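Side-chain contacts in benzoylformate Decarboxylase (Polynucleobacter necessarius, PDB 4K9Q), which probably catalyses the decarboxylation of benzoylformate with the help of thiamine diphosphate and a magnesium ion, and assembles from four copies of the chain: residues Val4-Ile7 with Thr8-Leu12; Asp34-Ser37 with Asp38-Tyr41; Gln212-Ser215 with Asp216-Phe220; Gln284-Pro287 with Glu288-Leu292. All coordinates share one frame; numbering follows the deposited sequence. Where two conformers were deposited one is given.

Contact 1. Residues Val4-Ile7 with Thr8-Leu12; sequences VKEI and TFDLL
T8 turns back on V4 with both its backbone NH and its hydroxyl. The carbonyl oxygen of V4 accepts from T8 N at 2.9 Å and from T8 OG1 at 2.8 Å, the hydroxyl coming from above the carbonyl plane. This grip depends on the T8 rotamer (chi1 -60°), which holds OG1 beside the backbone N and within reach of the preceding turn; beta-branched threonine can thus keep a buried hydroxyl paired inside a helix. The remaining backbone bonds, F9 to K5, D10 to E6 and L11 to I7, follow the same four-residue spacing.

Apolar contact rests on K5 and F9. The aliphatic part of the lysine crosses beside the CD2-CE2 rim of the ring, with K5 CG 3.6 Å from F9 CD2, while K5 O faces the ring edge in its plane. Beyond CG the lysine chain bends at chi3 and chi4, and its NZ makes a weak bond to K33 O.

On the exposed side a water donates to E6 O at 2.9 Å and weakly to D10 OD1. Their carboxylates do not meet, E6 OE2 and D10 OD2 being 4.7 Å apart; E6 is paired with R2 and D10 with R13, which probably offsets their like charges.

V4, I7 and T8 pack on helix 135-147. This is an amphipathic alpha-helix, here the first of the N-terminal thiamine diphosphate-binding domain, laid on the body of its fold.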
ATOM      1  N   VAL A   4     -28.996 -10.293  -3.488  1.00 13.61           N
ATOM      2  CA  VAL A   4     -27.792  -9.758  -4.106  1.00 14.22           C
ATOM      3  C   VAL A   4     -27.394 -10.619  -5.312  1.00 13.83           C
ATOM      4  O   VAL A   4     -27.064 -10.105  -6.380  1.00 12.65           O
ATOM      5  CB  VAL A   4     -26.636  -9.718  -3.087  1.00 12.28           C
ATOM      6  CG1 VAL A   4     -25.307  -9.387  -3.788  1.00 12.01           C
ATOM      7  CG2 VAL A   4     -26.940  -8.747  -1.940  1.00 13.39           C
ATOM      8  N   LYS A   5     -27.447 -11.940  -5.155  1.00 15.61           N
ATOM      9  CA  LYS A   5     -27.048 -12.831  -6.240  1.00 15.33           C
ATOM     10  C   LYS A   5     -27.930 -12.656  -7.487  1.00 12.52           C
ATOM     11  O   LYS A   5     -27.421 -12.516  -8.603  1.00 13.42           O
ATOM     12  CB  LYS A   5     -27.038 -14.296  -5.780  1.00 13.99           C
ATOM     13  CG  LYS A   5     -26.534 -15.266  -6.854  1.00 15.58           C
ATOM     14  CD  LYS A   5     -26.187 -16.632  -6.273  1.00 18.28           C
ATOM     15  CE  LYS A   5     -27.418 -17.381  -5.779  1.00 25.04           C
ATOM     16  NZ  LYS A   5     -28.275 -17.874  -6.891  1.00 27.01           N
ATOM     17  N   GLU A   6     -29.248 -12.648  -7.298  1.00 13.48           N
ATOM     18  CA  GLU A   6     -30.138 -12.528  -8.450  1.00 16.40           C
ATOM     19  C   GLU A   6     -29.918 -11.203  -9.189  1.00 15.58           C
ATOM     20  O   GLU A   6     -29.843 -11.171 -10.415  1.00 13.69           O
ATOM     21  CB  GLU A   6     -31.611 -12.690  -8.053  1.00 16.68           C
ATOM     22  CG  GLU A   6     -32.516 -12.812  -9.269  0.44 20.69           C
ATOM     23  CD  GLU A   6     -33.958 -13.132  -8.926  0.30 24.59           C
ATOM     24  OE1 GLU A   6     -34.257 -13.391  -7.742  0.66 24.80           O
ATOM     25  OE2 GLU A   6     -34.795 -13.118  -9.852  0.79 32.35           O
ATOM     26  N   ILE A   7     -29.802 -10.115  -8.436  1.00 12.88           N
ATOM     27  CA  ILE A   7     -29.577  -8.795  -9.023  1.00 12.44           C
ATOM     28  C   ILE A   7     -28.235  -8.711  -9.754  1.00 13.09           C
ATOM     29  O   ILE A   7     -28.130  -8.118 -10.826  1.00 13.47           O
ATOM     30  CB  ILE A   7     -29.673  -7.713  -7.947  1.00 17.32           C
ATOM     31  CG1 ILE A   7     -31.089  -7.723  -7.357  1.00 15.02           C
ATOM     32  CG2 ILE A   7     -29.293  -6.340  -8.510  1.00 18.70           C
ATOM     33  CD1 ILE A   7     -31.223  -6.932  -6.073  1.00 16.99           C
ATOM     34  N   THR A   8     -27.208  -9.314  -9.163  1.00 13.04           N
ATOM     35  CA  THR A   8     -25.873  -9.283  -9.750  1.00 12.71           C
ATOM     36  C   THR A   8     -25.820 -10.070 -11.059  1.00 12.51           C
ATOM     37  O   THR A   8     -25.263  -9.602 -12.058  1.00 13.02           O
ATOM     38  CB  THR A   8     -24.828  -9.826  -8.754  1.00 13.41           C
ATOM     39  OG1 THR A   8     -24.827  -9.011  -7.573  1.00 15.10           O
ATOM     40  CG2 THR A   8     -23.435  -9.822  -9.378  1.00 14.06           C
ATOM     41  N   PHE A   9     -26.392 -11.271 -11.066  1.00 14.09           N
ATOM     42  CA  PHE A   9     -26.392 -12.052 -12.291  1.00 15.77           C
ATOM     43  C   PHE A   9     -27.213 -11.356 -13.380  1.00 10.65           C
ATOM     44  O   PHE A   9     -26.829 -11.373 -14.558  1.00 13.43           O
ATOM     45  CB  PHE A   9     -26.846 -13.495 -12.040  1.00 15.50           C
ATOM     46  CG  PHE A   9     -25.731 -14.398 -11.596  1.00 13.64           C
ATOM     47  CD1 PHE A   9     -24.969 -15.084 -12.527  1.00 17.87           C
ATOM     48  CD2 PHE A   9     -25.429 -14.544 -10.252  1.00 15.64           C
ATOM     49  CE1 PHE A   9     -23.924 -15.910 -12.121  1.00 17.10           C
ATOM     50  CE2 PHE A   9     -24.389 -15.364  -9.841  1.00 14.62           C
ATOM     51  CZ  PHE A   9     -23.638 -16.046 -10.778  1.00 13.45           C
ATOM     52  N   ASP A  10     -28.304 -10.702 -12.987  1.00 13.81           N
ATOM     53  CA  ASP A  10     -29.085  -9.922 -13.952  1.00 14.16           C
ATOM     54  C   ASP A  10     -28.280  -8.758 -14.549  1.00 13.99           C
ATOM     55  O   ASP A  10     -28.368  -8.480 -15.747  1.00 14.11           O
ATOM     56  CB  ASP A  10     -30.389  -9.420 -13.340  1.00 17.06           C
ATOM     57  CG  ASP A  10     -31.530 -10.425 -13.480  1.00 23.79           C
ATOM     58  OD1 ASP A  10     -31.411 -11.386 -14.278  1.00 22.78           O
ATOM     59  OD2 ASP A  10     -32.555 -10.234 -12.796  1.00 25.14           O
ATOM     60  N   LEU A  11     -27.488  -8.083 -13.719  1.00 12.05           N
ATOM     61  CA  LEU A  11     -26.576  -7.058 -14.223  1.00 12.70           C
ATOM     62  C   LEU A  11     -25.584  -7.648 -15.224  1.00 14.35           C
ATOM     63  O   LEU A  11     -25.349  -7.087 -16.295  1.00 14.68           O
ATOM     64  CB  LEU A  11     -25.828  -6.374 -13.070  1.00 15.09           C
ATOM     65  CG  LEU A  11     -24.707  -5.418 -13.488  1.00 13.74           C
ATOM     66  CD1 LEU A  11     -25.283  -4.195 -14.194  1.00 13.40           C
ATOM     67  CD2 LEU A  11     -23.895  -4.994 -12.281  1.00 12.29           C
ATOM     68  N   LEU A  12     -25.003  -8.789 -14.875  1.00 12.48           N
ATOM     69  CA  LEU A  12     -24.008  -9.408 -15.730  1.00 12.10           C
ATOM     70  C   LEU A  12     -24.622  -9.786 -17.074  1.00 14.38           C
ATOM     71  O   LEU A  12     -23.981  -9.657 -18.109  1.00 13.86           O
ATOM     72  CB  LEU A  12     -23.370 -10.609 -15.022  1.00 12.64           C
ATOM     73  CG  LEU A  12     -22.483 -10.221 -13.834  1.00 14.09           C
ATOM     74  CD1 LEU A  12     -22.008 -11.462 -13.092  1.00 13.29           C
ATOM     75  CD2 LEU A  12     -21.295  -9.360 -14.286  1.00 16.39           C
TER
HETATM   76  O   HOH W   1     -30.427 -13.653 -11.843  1.00 24.13           O

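Contact 2. Residues Asp34-Ser37 with Asp38-Tyr41; sequences DFPS and DFNY
F35 and Y41 meet as a T-shaped pair: the edge of the tyrosine ring points at the face of the phenylalanine ring, with planes 81° apart and centroids separated by 5.8 Å. The CB of Y41 sits over that ring as well, 4.1 Å from the F35 centroid in a CH-pi contact. F35 can receive both because its CG is anti to the backbone N (chi1 -164°), which swings the ring across the turn toward the strand.

The third aromatic is set differently. F39 runs at about a right angle to F35 and meets it with its CB, 3.5 Å from F35 CE1, while its own ring is turned to P36, whose CG lies 3.6 Å from F39 CD1. The compact, rigid proline ring suits this place, giving the ring a hydrocarbon surface and restricting the backbone where the chain must turn. With an alanine at F35, Y41 would probably lose the face that its edge and CB rest on, and a gap would be likely to open beside F39 CB.

Polar contacts are few. F39 N donates to P36 O at 3.1 Å, closing the turn. D38 OD1 rests 3.4 Å from P36 CB, and D38 OD2 is paired with R13. P475 of a neighbouring subunit packs on both F35 and Y41.

The whole is a type I beta turn leading into strand 40-43, the second strand of a beta-alpha-beta unit that begins with strand 19-22, placed at a subunit interface.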
ATOM      1  N   ASP A  34     -26.679 -22.766  -7.545  1.00 14.35           N
ATOM      2  CA  ASP A  34     -27.637 -22.748  -8.649  1.00 16.22           C
ATOM      3  C   ASP A  34     -27.108 -21.955  -9.844  1.00 19.35           C
ATOM      4  O   ASP A  34     -27.829 -21.166 -10.450  1.00 19.01           O
ATOM      5  CB  ASP A  34     -28.973 -22.167  -8.186  1.00 21.62           C
ATOM      6  CG  ASP A  34     -29.681 -23.054  -7.176  1.00 23.25           C
ATOM      7  OD1 ASP A  34     -29.597 -24.292  -7.311  1.00 25.28           O
ATOM      8  OD2 ASP A  34     -30.316 -22.510  -6.246  1.00 23.73           O
ATOM      9  N   PHE A  35     -25.840 -22.164 -10.176  1.00 18.22           N
ATOM     10  CA  PHE A  35     -25.224 -21.457 -11.286  1.00 15.07           C
ATOM     11  C   PHE A  35     -26.142 -21.544 -12.508  1.00 17.47           C
ATOM     12  O   PHE A  35     -26.584 -22.631 -12.879  1.00 17.31           O
ATOM     13  CB  PHE A  35     -23.849 -22.046 -11.594  1.00 17.81           C
ATOM     14  CG  PHE A  35     -22.997 -21.151 -12.443  1.00 15.09           C
ATOM     15  CD1 PHE A  35     -22.894 -21.359 -13.808  1.00 17.32           C
ATOM     16  CD2 PHE A  35     -22.321 -20.085 -11.874  1.00 13.47           C
ATOM     17  CE1 PHE A  35     -22.112 -20.525 -14.591  1.00 16.25           C
ATOM     18  CE2 PHE A  35     -21.546 -19.244 -12.651  1.00 14.66           C
ATOM     19  CZ  PHE A  35     -21.444 -19.467 -14.010  1.00 13.25           C
ATOM     20  N   PRO A  36     -26.474 -20.391 -13.110  1.00 17.13           N
ATOM     21  CA  PRO A  36     -27.520 -20.429 -14.140  1.00 18.89           C
ATOM     22  C   PRO A  36     -27.042 -20.993 -15.465  1.00 18.47           C
ATOM     23  O   PRO A  36     -25.868 -20.869 -15.828  1.00 18.13           O
ATOM     24  CB  PRO A  36     -27.929 -18.960 -14.288  1.00 17.53           C
ATOM     25  CG  PRO A  36     -26.765 -18.179 -13.804  1.00 22.65           C
ATOM     26  CD  PRO A  36     -26.087 -19.017 -12.750  1.00 19.88           C
ATOM     27  N   SER A  37     -27.973 -21.611 -16.183  1.00 19.65           N
ATOM     28  CA  SER A  37     -27.671 -22.328 -17.411  1.00 19.25           C
ATOM     29  C   SER A  37     -27.286 -21.419 -18.566  1.00 17.61           C
ATOM     30  O   SER A  37     -26.691 -21.877 -19.549  1.00 20.95           O
ATOM     31  CB  SER A  37     -28.876 -23.185 -17.812  1.00 29.67           C
ATOM     32  OG  SER A  37     -30.058 -22.406 -17.773  1.00 29.93           O
ATOM     33  N   ASP A  38     -27.621 -20.136 -18.468  1.00 15.81           N
ATOM     34  CA  ASP A  38     -27.241 -19.214 -19.530  1.00 18.58           C
ATOM     35  C   ASP A  38     -25.870 -18.577 -19.298  1.00 17.55           C
ATOM     36  O   ASP A  38     -25.426 -17.754 -20.089  1.00 19.53           O
ATOM     37  CB  ASP A  38     -28.324 -18.159 -19.794  1.00 19.15           C
ATOM     38  CG  ASP A  38     -28.616 -17.281 -18.588  1.00 18.08           C
ATOM     39  OD1 ASP A  38     -28.457 -17.727 -17.434  1.00 20.89           O
ATOM     40  OD2 ASP A  38     -29.036 -16.130 -18.810  1.00 23.61           O
ATOM     41  N   PHE A  39     -25.213 -18.962 -18.207  1.00 14.70           N
ATOM     42  CA  PHE A  39     -23.816 -18.587 -17.991  1.00 14.66           C
ATOM     43  C   PHE A  39     -22.978 -19.839 -18.213  1.00 17.60           C
ATOM     44  O   PHE A  39     -23.504 -20.954 -18.180  1.00 15.69           O
ATOM     45  CB  PHE A  39     -23.603 -18.080 -16.566  1.00 13.81           C
ATOM     46  CG  PHE A  39     -24.051 -16.661 -16.350  1.00 18.29           C
ATOM     47  CD1 PHE A  39     -25.376 -16.298 -16.548  1.00 16.99           C
ATOM     48  CD2 PHE A  39     -23.148 -15.692 -15.930  1.00 13.28           C
ATOM     49  CE1 PHE A  39     -25.779 -14.999 -16.354  1.00 18.25           C
ATOM     50  CE2 PHE A  39     -23.544 -14.398 -15.729  1.00 15.49           C
ATOM     51  CZ  PHE A  39     -24.865 -14.044 -15.940  1.00 15.57           C
ATOM     52  N   ASN A  40     -21.686 -19.655 -18.448  1.00 12.32           N
ATOM     53  CA  ASN A  40     -20.759 -20.778 -18.576  1.00 12.04           C
ATOM     54  C   ASN A  40     -19.715 -20.701 -17.477  1.00 16.91           C
ATOM     55  O   ASN A  40     -19.096 -19.658 -17.293  1.00 15.72           O
ATOM     56  CB  ASN A  40     -20.059 -20.748 -19.930  1.00 17.00           C
ATOM     57  CG  ASN A  40     -20.924 -21.294 -21.052  1.00 25.67           C
ATOM     58  OD1 ASN A  40     -21.769 -22.163 -20.838  1.00 26.89           O
ATOM     59  ND2 ASN A  40     -20.703 -20.797 -22.263  1.00 29.47           N
ATOM     60  N   TYR A  41     -19.539 -21.790 -16.737  1.00 12.17           N
ATOM     61  CA  TYR A  41     -18.459 -21.890 -15.760  1.00 11.36           C
ATOM     62  C   TYR A  41     -17.398 -22.806 -16.335  1.00 14.31           C
ATOM     63  O   TYR A  41     -17.698 -23.927 -16.772  1.00 14.10           O
ATOM     64  CB  TYR A  41     -18.967 -22.461 -14.439  1.00 14.61           C
ATOM     65  CG  TYR A  41     -17.920 -22.496 -13.346  1.00 16.08           C
ATOM     66  CD1 TYR A  41     -17.055 -23.575 -13.217  1.00 12.97           C
ATOM     67  CD2 TYR A  41     -17.792 -21.443 -12.444  1.00 11.46           C
ATOM     68  CE1 TYR A  41     -16.100 -23.608 -12.226  1.00 13.01           C
ATOM     69  CE2 TYR A  41     -16.840 -21.471 -11.439  1.00 11.65           C
ATOM     70  CZ  TYR A  41     -15.996 -22.560 -11.335  1.00 10.79           C
ATOM     71  OH  TYR A  41     -15.042 -22.603 -10.344  1.00 11.05           O
TER

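Contact 3. Residues Gln212-Ser215 with Asp216-Phe220; sequences QAWS and DGIAF
G217 N donates to A213 O at 2.8 Å and so closes the first turn of helix 214-224. A213 stands at the N-cap, just after Q212 ends the previous helix in a Schellman motif with positive phi. A weak second bond runs from G217 N to W214 O. I218 N bonds to W214 O and A219 N to S215 O, the latter at 2.9 Å, and the regular helical pattern is established.

Around this frame lie the polar side chains of S215 and D216. A water joins them, 2.6 Å from S215 OG and donating to D216 OD1 at 2.9 Å; the serine was modelled in two conformers, so its half of the bridge holds for one of them. D216 has CG beside its own backbone N (chi1 -48°), which folds the carboxylate back toward the start of the helix, with OD1 3.5 Å from A213 CA. Farther out, the same aspartate packs on K316 and I320 of helix 315-323.

The packing is carried by W214 and I218, one turn apart. I218 CD1 approaches the pyrrole part of the indole obliquely, 3.7 Å from W214 NE1 and 3.8 Å from W214 CD1, while I218 CG1 lies close to W214 O. The broad indole also reaches P240 and P389, joining this helix to two loops.

With alanine at the N-cap, no side-chain hydroxyl or carboxylate is available there; a negative charge in the first turn, as D216 supplies, would be expected to interact favourably with the partial positive charge of the helix start.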
ATOM      1  N   GLN A 212      -8.088  -2.835 -33.102  1.00 13.16           N
ATOM      2  CA  GLN A 212      -8.584  -3.215 -34.423  1.00 12.82           C
ATOM      3  C   GLN A 212      -8.197  -2.207 -35.497  1.00 17.17           C
ATOM      4  O   GLN A 212      -8.988  -1.902 -36.392  1.00 18.75           O
ATOM      5  CB  GLN A 212     -10.097  -3.466 -34.390  1.00 15.09           C
ATOM      6  CG  GLN A 212     -10.443  -4.638 -33.480  1.00 15.57           C
ATOM      7  CD  GLN A 212     -11.904  -5.027 -33.495  1.00 20.35           C
ATOM      8  OE1 GLN A 212     -12.737  -4.384 -32.852  1.00 24.32           O
ATOM      9  NE2 GLN A 212     -12.221  -6.099 -34.212  1.00 19.13           N
ATOM     10  N   ALA A 213      -6.969  -1.706 -35.399  1.00 13.74           N
ATOM     11  CA  ALA A 213      -6.464  -0.673 -36.309  1.00 13.82           C
ATOM     12  C   ALA A 213      -5.606  -1.229 -37.444  1.00 15.30           C
ATOM     13  O   ALA A 213      -4.882  -0.484 -38.099  1.00 17.30           O
ATOM     14  CB  ALA A 213      -5.674   0.374 -35.524  1.00 13.92           C
ATOM     15  N   TRP A 214      -5.683  -2.539 -37.658  1.00 16.83           N
ATOM     16  CA  TRP A 214      -4.860  -3.235 -38.647  1.00 17.15           C
ATOM     17  C   TRP A 214      -4.847  -2.507 -39.995  1.00 19.06           C
ATOM     18  O   TRP A 214      -3.784  -2.135 -40.506  1.00 15.73           O
ATOM     19  CB  TRP A 214      -5.388  -4.666 -38.802  1.00 15.42           C
ATOM     20  CG  TRP A 214      -4.627  -5.568 -39.716  1.00 14.28           C
ATOM     21  CD1 TRP A 214      -4.839  -5.749 -41.053  1.00 17.14           C
ATOM     22  CD2 TRP A 214      -3.557  -6.456 -39.354  1.00 13.48           C
ATOM     23  NE1 TRP A 214      -3.958  -6.682 -41.548  1.00 18.00           N
ATOM     24  CE2 TRP A 214      -3.162  -7.132 -40.527  1.00 17.23           C
ATOM     25  CE3 TRP A 214      -2.893  -6.737 -38.155  1.00 15.84           C
ATOM     26  CZ2 TRP A 214      -2.125  -8.080 -40.537  1.00 15.34           C
ATOM     27  CZ3 TRP A 214      -1.865  -7.696 -38.164  1.00 12.67           C
ATOM     28  CH2 TRP A 214      -1.494  -8.343 -39.348  1.00 13.23           C
ATOM     29  N   SER A 215      -6.029  -2.276 -40.561  1.00 18.01           N
ATOM     30  CA  SER A 215      -6.115  -1.666 -41.882  0.54 19.26           C
ATOM     31  C   SER A 215      -5.666  -0.207 -41.872  1.00 16.78           C
ATOM     32  O   SER A 215      -5.071   0.267 -42.842  1.00 17.98           O
ATOM     33  CB  SER A 215      -7.531  -1.777 -42.442  0.54 20.01           C
ATOM     34  OG  SER A 215      -8.425  -0.965 -41.712  0.54 21.82           O
ATOM     35  N   ASP A 216      -5.939   0.497 -40.779  1.00 17.84           N
ATOM     36  CA  ASP A 216      -5.523   1.888 -40.635  1.00 16.82           C
ATOM     37  C   ASP A 216      -4.007   2.030 -40.526  1.00 15.33           C
ATOM     38  O   ASP A 216      -3.436   3.009 -40.992  1.00 16.97           O
ATOM     39  CB  ASP A 216      -6.202   2.524 -39.424  1.00 18.73           C
ATOM     40  CG  ASP A 216      -7.693   2.255 -39.400  1.00 26.19           C
ATOM     41  OD1 ASP A 216      -8.109   1.249 -38.776  1.00 24.97           O
ATOM     42  OD2 ASP A 216      -8.444   3.038 -40.022  1.00 24.64           O
ATOM     43  N   GLY A 217      -3.357   1.046 -39.911  1.00 15.65           N
ATOM     44  CA  GLY A 217      -1.905   1.032 -39.845  1.00 15.47           C
ATOM     45  C   GLY A 217      -1.305   0.794 -41.221  1.00 16.05           C
ATOM     46  O   GLY A 217      -0.272   1.370 -41.561  1.00 16.65           O
ATOM     47  N   ILE A 218      -1.951  -0.055 -42.018  1.00 14.33           N
ATOM     48  CA  ILE A 218      -1.492  -0.319 -43.380  1.00 14.07           C
ATOM     49  C   ILE A 218      -1.645   0.937 -44.235  1.00 16.33           C
ATOM     50  O   ILE A 218      -0.719   1.337 -44.951  1.00 15.70           O
ATOM     51  CB  ILE A 218      -2.266  -1.474 -44.025  1.00 14.94           C
ATOM     52  CG1 ILE A 218      -1.935  -2.791 -43.312  1.00 14.42           C
ATOM     53  CG2 ILE A 218      -1.910  -1.592 -45.510  1.00 18.54           C
ATOM     54  CD1 ILE A 218      -2.849  -3.924 -43.712  1.00 16.02           C
ATOM     55  N   ALA A 219      -2.814   1.567 -44.144  1.00 17.26           N
ATOM     56  CA  ALA A 219      -3.058   2.798 -44.891  1.00 15.50           C
ATOM     57  C   ALA A 219      -2.020   3.871 -44.571  1.00 17.32           C
ATOM     58  O   ALA A 219      -1.493   4.526 -45.475  1.00 19.41           O
ATOM     59  CB  ALA A 219      -4.470   3.310 -44.632  1.00 21.47           C
ATOM     60  N   PHE A 220      -1.730   4.049 -43.284  1.00 16.72           N
ATOM     61  CA  PHE A 220      -0.778   5.059 -42.834  1.00 16.91           C
ATOM     62  C   PHE A 220       0.617   4.788 -43.399  1.00 18.75           C
ATOM     63  O   PHE A 220       1.264   5.680 -43.931  1.00 18.37           O
ATOM     64  CB  PHE A 220      -0.735   5.088 -41.301  1.00 17.85           C
ATOM     65  CG  PHE A 220      -0.071   6.313 -40.735  1.00 19.27           C
ATOM     66  CD1 PHE A 220      -0.677   7.553 -40.839  1.00 20.49           C
ATOM     67  CD2 PHE A 220       1.156   6.221 -40.099  1.00 18.42           C
ATOM     68  CE1 PHE A 220      -0.070   8.693 -40.318  1.00 25.38           C
ATOM     69  CE2 PHE A 220       1.774   7.355 -39.575  1.00 23.32           C
ATOM     70  CZ  PHE A 220       1.159   8.592 -39.686  1.00 24.66           C
TER
HETATM   71  O   HOH W   2     -10.200  -0.494 -39.852  1.00 36.66           O

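Contact 4. Residues Gln284-Pro287 with Glu288-Leu292; sequences QFIP and EGSTL
I286 reaches across the turn to S290, T291 and L292, and its branches divide the work. At the root, I286 CB lies 3.5 Å from S290 OG, in one of the two conformers modelled for the serine. The CG2 branch heads for L292 and touches its CD1 at 3.9 Å. The other branch, CG1, is held between the backbone N and the carbonyl carbon (chi1 57°), so that it too passes S290 OG; its tip, CD1, ends 3.7 Å from T291 CA and 3.6 Å from S290 O. An alanine here would keep only the first of these contacts, and L292 CD1 would probably be left without its mate across the turn.

P287 O takes S290 N at 2.9 Å, closing a type II turn. S290 OG also bonds to it, in the carbonyl plane on a lone pair, although the 2.5 Å length is doubtful. G289 fits the third position, since its positive phi would press a side chain against the preceding carbonyl oxygen.

Chemically, the backbone bond closes the bend, with the serine hydroxyl probably adding to it in one conformer, while the isoleucine's hydrocarbon continues the apolar side of strand 291-296, where L292 packs on I267 and V269.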
ATOM      1  N   GLN A 284      22.642   4.486 -27.466  1.00 17.62           N
ATOM      2  CA  GLN A 284      21.735   5.628 -27.490  0.50 21.08           C
ATOM      3  C   GLN A 284      20.331   5.144 -27.825  1.00 17.57           C
ATOM      4  O   GLN A 284      20.166   4.199 -28.592  1.00 16.71           O
ATOM      5  CB  GLN A 284      22.187   6.643 -28.542  0.50 24.02           C
ATOM      6  CG  GLN A 284      23.601   7.163 -28.342  0.50 27.14           C
ATOM      7  CD  GLN A 284      24.015   8.143 -29.423  0.50 28.36           C
ATOM      8  OE1 GLN A 284      24.250   9.321 -29.149  0.50 31.61           O
ATOM      9  NE2 GLN A 284      24.109   7.661 -30.658  0.50 30.37           N
ATOM     10  N   PHE A 285      19.316   5.790 -27.260  1.00 16.46           N
ATOM     11  CA  PHE A 285      17.939   5.340 -27.506  1.00 17.34           C
ATOM     12  C   PHE A 285      17.559   5.414 -28.989  1.00 15.47           C
ATOM     13  O   PHE A 285      16.924   4.508 -29.515  1.00 16.69           O
ATOM     14  CB  PHE A 285      16.934   6.127 -26.658  1.00 15.28           C
ATOM     15  CG  PHE A 285      17.218   6.079 -25.188  1.00 14.89           C
ATOM     16  CD1 PHE A 285      17.232   4.875 -24.509  1.00 15.35           C
ATOM     17  CD2 PHE A 285      17.468   7.243 -24.479  1.00 16.05           C
ATOM     18  CE1 PHE A 285      17.502   4.834 -23.152  1.00 13.58           C
ATOM     19  CE2 PHE A 285      17.735   7.199 -23.124  1.00 15.75           C
ATOM     20  CZ  PHE A 285      17.741   5.996 -22.461  1.00 15.26           C
ATOM     21  N   ILE A 286      17.928   6.506 -29.654  1.00 14.72           N
ATOM     22  CA  ILE A 286      17.683   6.647 -31.083  1.00 18.81           C
ATOM     23  C   ILE A 286      18.921   7.253 -31.723  1.00 19.78           C
ATOM     24  O   ILE A 286      19.734   7.859 -31.026  1.00 19.56           O
ATOM     25  CB  ILE A 286      16.442   7.532 -31.375  1.00 17.58           C
ATOM     26  CG1 ILE A 286      16.592   8.914 -30.738  1.00 17.37           C
ATOM     27  CG2 ILE A 286      15.153   6.849 -30.883  1.00 14.27           C
ATOM     28  CD1 ILE A 286      15.449   9.857 -31.074  1.00 16.09           C
ATOM     29  N   PRO A 287      19.075   7.082 -33.044  1.00 19.09           N
ATOM     30  CA  PRO A 287      20.297   7.547 -33.715  1.00 21.06           C
ATOM     31  C   PRO A 287      20.543   9.033 -33.508  1.00 26.83           C
ATOM     32  O   PRO A 287      19.599   9.830 -33.497  1.00 20.04           O
ATOM     33  CB  PRO A 287      20.014   7.262 -35.191  1.00 22.88           C
ATOM     34  CG  PRO A 287      19.018   6.158 -35.179  1.00 22.19           C
ATOM     35  CD  PRO A 287      18.145   6.435 -33.983  1.00 17.98           C
ATOM     36  N   GLU A 288      21.809   9.398 -33.330  1.00 24.92           N
ATOM     37  CA  GLU A 288      22.180  10.800 -33.216  1.00 26.83           C
ATOM     38  C   GLU A 288      21.546  11.575 -34.371  1.00 21.74           C
ATOM     39  O   GLU A 288      21.581  11.134 -35.521  0.81 23.54           O
ATOM     40  CB  GLU A 288      23.707  10.945 -33.263  1.00 33.24           C
ATOM     41  CG  GLU A 288      24.248  12.155 -32.519  1.00 34.83           C
ATOM     42  CD  GLU A 288      24.617  11.837 -31.080  0.50 38.24           C
ATOM     43  OE1 GLU A 288      25.649  11.167 -30.866  0.14 35.51           O
ATOM     44  OE2 GLU A 288      23.877  12.254 -30.162  0.77 40.68           O
ATOM     45  N   GLY A 289      20.948  12.720 -34.063  1.00 25.38           N
ATOM     46  CA  GLY A 289      20.358  13.549 -35.095  1.00 26.65           C
ATOM     47  C   GLY A 289      18.881  13.289 -35.330  1.00 28.53           C
ATOM     48  O   GLY A 289      18.178  14.155 -35.851  0.53 22.43           O
ATOM     49  N   SER A 290      18.409  12.103 -34.948  1.00 24.01           N
ATOM     50  CA  SER A 290      16.994  11.784 -35.109  0.52 21.15           C
ATOM     51  C   SER A 290      16.167  12.293 -33.933  1.00 18.22           C
ATOM     52  O   SER A 290      16.708  12.711 -32.902  1.00 20.73           O
ATOM     53  CB  SER A 290      16.784  10.277 -35.291  0.52 19.21           C
ATOM     54  OG  SER A 290      17.179   9.564 -34.135  0.52 21.48           O
ATOM     55  N   THR A 291      14.853  12.287 -34.113  1.00 14.37           N
ATOM     56  CA  THR A 291      13.915  12.623 -33.043  1.00 14.22           C
ATOM     57  C   THR A 291      12.796  11.598 -33.127  1.00 15.39           C
ATOM     58  O   THR A 291      12.682  10.882 -34.127  1.00 15.60           O
ATOM     59  CB  THR A 291      13.338  14.042 -33.171  1.00 18.36           C
ATOM     60  OG1 THR A 291      12.528  14.134 -34.349  1.00 18.27           O
ATOM     61  CG2 THR A 291      14.468  15.077 -33.233  1.00 19.87           C
ATOM     62  N   LEU A 292      11.980  11.517 -32.084  1.00 13.67           N
ATOM     63  CA  LEU A 292      10.963  10.472 -32.001  1.00 13.42           C
ATOM     64  C   LEU A 292       9.586  11.011 -31.620  1.00 12.62           C
ATOM     65  O   LEU A 292       9.469  11.916 -30.785  1.00 13.01           O
ATOM     66  CB  LEU A 292      11.413   9.395 -31.001  1.00 12.74           C
ATOM     67  CG  LEU A 292      10.499   8.191 -30.739  1.00 10.86           C
ATOM     68  CD1 LEU A 292      11.320   6.923 -30.428  1.00 12.60           C
ATOM     69  CD2 LEU A 292       9.542   8.505 -29.602  1.00 10.85           C
TER

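Contacts 1 and 2 form one neighbourhood of the N-terminal domain: their centres are 12 Å apart, and F9 meets F39 edge-to-face, with F9 CD1 3.6 Å from F39 CZ. R13 ties the two together by pairing with D10 of one and D38 of the other. Contacts 3 and 4 share the central domain but do not touch, their nearest atoms being about 12 Å apart. Contacts 1 and 4 lie on opposite sides of the chain's centre, with 54 Å between their own centres. All four stand away from the thiamine diphosphate and magnesium sites; contact 2 comes near, the Y41 side chain lying about 9 Å from a bound thiamine diphosphate.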